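Local coordinates for putative phenazine biosynthesis PhzC/PhzF protein (Clostridium difficile, PDB 4DUN) that is probably an isomerase, as its membership of the PhzF family suggests, at residues E5-D10 against F254-I259. Residues are numbered along the deposited sequence; the frame is centred on the assembly and turned at random.
Sequences EYYIVD and FMQGTI
Four main-chain hydrogen bonds lace the antiparallel strands 5-10 and 254-259 together. Y6 and G257 exchange both of theirs: G257 N reaches Y6 O at 2.8 Å, nearly along the C=O axis, whereas Y6 N meets G257 O from above the carbonyl plane. At the other end I8 O takes F254 N at 2.8 Å and, weakly, M255 N, so two residues face one: a classic beta bulge. I8 N returns a straight bond (166°) to M255 O.

On the face of Y6, I8 and M255 the side chains are apolar where they touch. M255, flexible enough to bend at chi2 and chi3, curls so that M255 CE lies 3.6 Å from Y6 CD2 and 3.8 Å from I8 CD1, while its SD passes close to where a side chain of G257 would stand; the lack of one suits that place. I259 CD1 rests 3.7 Å from Y6 CG, while branched I8 runs alongside F254, its CB at the edge of that ring. L45 backs Y6 and I8.

Across the sheet, Q256 extends beside Y7, with Q256 CG 3.7 Å from Y7 CE2 and the amide tilted 32° to the ring. Y7 OH donates to E5 OE2 at 2.8 Å, from above the carboxylate plane, and F86 stacks on the ring. Q256 OE1 instead binds K260 NZ of the second subunit; a strand of that subunit pairs antiparallel with 255-259 and carries the sheet across the interface.

The chemistry thus joins the chain's two ends: backbone bonds set the register, apolar contacts dominate one face, and on the other one polar end bonds within its strand, another across the subunit boundary.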
ATOM      1  N   GLU A   5      -1.674  18.366   8.708  1.00 23.43           N
ATOM      2  CA  GLU A   5      -2.423  17.354   9.474  1.00 21.37           C
ATOM      3  C   GLU A   5      -2.746  16.183   8.566  1.00 22.85           C
ATOM      4  O   GLU A   5      -3.111  16.384   7.401  1.00 23.28           O
ATOM      5  CB  GLU A   5      -3.708  17.931  10.071  1.00 22.93           C
ATOM      6  CG  GLU A   5      -3.544  19.131  10.978  1.00 36.55           C
ATOM      7  CD  GLU A   5      -4.860  19.871  11.140  1.00 59.11           C
ATOM      8  OE1 GLU A   5      -5.015  20.961  10.539  1.00 49.47           O
ATOM      9  OE2 GLU A   5      -5.778  19.298  11.769  1.00 54.52           O
ATOM     10  N   TYR A   6      -2.603  14.963   9.074  1.00 18.47           N
ATOM     11  CA  TYR A   6      -2.808  13.770   8.252  1.00 17.01           C
ATOM     12  C   TYR A   6      -3.596  12.730   9.039  1.00 19.34           C
ATOM     13  O   TYR A   6      -3.363  12.535  10.241  1.00 18.97           O
ATOM     14  CB  TYR A   6      -1.450  13.211   7.753  1.00 17.38           C
ATOM     15  CG  TYR A   6      -1.614  11.959   6.920  1.00 17.52           C
ATOM     16  CD1 TYR A   6      -2.268  11.996   5.692  1.00 17.99           C
ATOM     17  CD2 TYR A   6      -1.226  10.714   7.412  1.00 17.44           C
ATOM     18  CE1 TYR A   6      -2.519  10.832   4.965  1.00 17.77           C
ATOM     19  CE2 TYR A   6      -1.464   9.545   6.692  1.00 17.20           C
ATOM     20  CZ  TYR A   6      -2.118   9.610   5.472  1.00 19.04           C
ATOM     21  OH  TYR A   6      -2.345   8.470   4.746  1.00 17.74           O
ATOM     22  N   TYR A   7      -4.566  12.104   8.359  1.00 15.06           N
ATOM     23  CA  TYR A   7      -5.506  11.159   8.935  1.00 15.22           C
ATOM     24  C   TYR A   7      -5.683   9.963   8.040  1.00 19.50           C
ATOM     25  O   TYR A   7      -5.737  10.116   6.816  1.00 19.45           O
ATOM     26  CB  TYR A   7      -6.903  11.833   9.100  1.00 16.59           C
ATOM     27  CG  TYR A   7      -6.893  13.138   9.863  1.00 18.54           C
ATOM     28  CD1 TYR A   7      -6.618  14.344   9.220  1.00 19.79           C
ATOM     29  CD2 TYR A   7      -7.190  13.176  11.222  1.00 19.59           C
ATOM     30  CE1 TYR A   7      -6.586  15.551   9.925  1.00 21.47           C
ATOM     31  CE2 TYR A   7      -7.182  14.378  11.931  1.00 21.46           C
ATOM     32  CZ  TYR A   7      -6.883  15.562  11.278  1.00 25.38           C
ATOM     33  OH  TYR A   7      -6.880  16.741  11.987  1.00 28.23           O
ATOM     34  N   ILE A   8      -5.831   8.782   8.638  1.00 16.01           N
ATOM     35  CA  ILE A   8      -6.197   7.559   7.920  1.00 15.20           C
ATOM     36  C   ILE A   8      -7.592   7.210   8.404  1.00 18.76           C
ATOM     37  O   ILE A   8      -7.790   7.018   9.601  1.00 18.13           O
ATOM     38  CB  ILE A   8      -5.223   6.369   8.079  1.00 17.33           C
ATOM     39  CG1 ILE A   8      -3.814   6.725   7.563  1.00 17.15           C
ATOM     40  CG2 ILE A   8      -5.811   5.136   7.342  1.00 17.65           C
ATOM     41  CD1 ILE A   8      -2.721   5.678   7.933  1.00 18.02           C
ATOM     42  N   VAL A   9      -8.555   7.174   7.482  1.00 15.52           N
ATOM     43  CA  VAL A   9      -9.972   6.979   7.800  1.00 15.69           C
ATOM     44  C   VAL A   9     -10.546   5.846   6.976  1.00 19.36           C
ATOM     45  O   VAL A   9     -10.303   5.792   5.766  1.00 18.55           O
ATOM     46  CB  VAL A   9     -10.743   8.314   7.502  1.00 18.01           C
ATOM     47  CG1 VAL A   9     -12.265   8.167   7.665  1.00 18.08           C
ATOM     48  CG2 VAL A   9     -10.210   9.473   8.350  1.00 17.92           C
ATOM     49  N   ASP A  10     -11.382   5.003   7.613  1.00 16.30           N
ATOM     50  CA  ASP A  10     -12.122   3.925   6.935  1.00 15.52           C
ATOM     51  C   ASP A  10     -13.531   4.424   6.609  1.00 18.65           C
ATOM     52  O   ASP A  10     -14.290   4.730   7.529  1.00 18.19           O
ATOM     53  CB  ASP A  10     -12.176   2.662   7.831  1.00 17.02           C
ATOM     54  CG  ASP A  10     -10.800   2.069   8.113  1.00 20.69           C
ATOM     55  OD1 ASP A  10      -9.837   2.413   7.374  1.00 19.46           O
ATOM     56  OD2 ASP A  10     -10.674   1.308   9.090  1.00 20.81           O
ATOM     57  N   PHE A 254      -8.539   5.714  11.990  1.00 15.85           N
ATOM     58  CA  PHE A 254      -7.510   4.730  12.325  1.00 16.50           C
ATOM     59  C   PHE A 254      -6.286   5.412  12.942  1.00 19.79           C
ATOM     60  O   PHE A 254      -5.742   4.930  13.930  1.00 18.91           O
ATOM     61  CB  PHE A 254      -7.081   3.915  11.071  1.00 17.31           C
ATOM     62  CG  PHE A 254      -5.803   3.117  11.268  1.00 19.13           C
ATOM     63  CD1 PHE A 254      -5.747   2.076  12.195  1.00 21.78           C
ATOM     64  CD2 PHE A 254      -4.667   3.395  10.510  1.00 20.38           C
ATOM     65  CE1 PHE A 254      -4.574   1.321  12.355  1.00 23.90           C
ATOM     66  CE2 PHE A 254      -3.493   2.637  10.669  1.00 22.87           C
ATOM     67  CZ  PHE A 254      -3.454   1.613  11.595  1.00 22.74           C
ATOM     68  N   MET A 255      -5.833   6.517  12.345  1.00 15.59           N
ATOM     69  CA  MET A 255      -4.584   7.139  12.747  1.00 16.04           C
ATOM     70  C   MET A 255      -4.670   8.642  12.501  1.00 19.96           C
ATOM     71  O   MET A 255      -5.218   9.067  11.481  1.00 20.76           O
ATOM     72  CB  MET A 255      -3.440   6.493  11.900  1.00 17.40           C
ATOM     73  CG  MET A 255      -2.013   6.766  12.394  1.00 19.73           C
ATOM     74  SD  MET A 255      -1.388   8.435  12.017  1.00 20.62           S
ATOM     75  CE  MET A 255      -1.652   8.496  10.218  1.00 19.72           C
ATOM     76  N   GLN A 256      -4.164   9.432  13.441  1.00 17.76           N
ATOM     77  CA  GLN A 256      -4.094  10.893  13.339  1.00 18.69           C
ATOM     78  C   GLN A 256      -2.639  11.313  13.566  1.00 22.07           C
ATOM     79  O   GLN A 256      -2.033  10.906  14.547  1.00 20.29           O
ATOM     80  CB  GLN A 256      -5.045  11.563  14.342  1.00 21.10           C
ATOM     81  CG  GLN A 256      -4.846  13.070  14.514  1.00 33.56           C
ATOM     82  CD  GLN A 256      -5.803  13.693  15.510  1.00 47.51           C
ATOM     83  OE1 GLN A 256      -6.402  13.026  16.366  1.00 42.68           O
ATOM     84  NE2 GLN A 256      -5.970  14.998  15.406  1.00 42.11           N
ATOM     85  N   GLY A 257      -2.093  12.099  12.651  1.00 19.80           N
ATOM     86  CA  GLY A 257      -0.715  12.549  12.757  1.00 19.47           C
ATOM     87  C   GLY A 257      -0.380  13.775  11.948  1.00 21.90           C
ATOM     88  O   GLY A 257      -1.266  14.541  11.562  1.00 20.76           O
ATOM     89  N   THR A 258       0.913  13.976  11.718  1.00 18.71           N
ATOM     90  CA  THR A 258       1.398  15.120  10.938  1.00 19.95           C
ATOM     91  C   THR A 258       2.456  14.670   9.949  1.00 24.35           C
ATOM     92  O   THR A 258       3.301  13.841  10.286  1.00 24.72           O
ATOM     93  CB  THR A 258       1.960  16.232  11.842  1.00 30.08           C
ATOM     94  OG1 THR A 258       3.044  15.710  12.602  1.00 35.27           O
ATOM     95  CG2 THR A 258       0.916  16.835  12.776  1.00 29.87           C
ATOM     96  N   ILE A 259       2.430  15.233   8.748  1.00 22.79           N
ATOM     97  CA  ILE A 259       3.464  14.990   7.741  1.00 22.86           C
ATOM     98  C   ILE A 259       4.454  16.127   7.895  1.00 34.24           C
ATOM     99  O   ILE A 259       4.066  17.302   7.854  1.00 33.89           O
ATOM    100  CB  ILE A 259       2.893  14.817   6.316  1.00 24.41           C
ATOM    101  CG1 ILE A 259       2.091  13.478   6.221  1.00 22.44           C
ATOM    102  CG2 ILE A 259       3.999  14.917   5.257  1.00 23.94           C
ATOM    103  CD1 ILE A 259       1.190  13.354   5.016  1.00 22.64           C
TER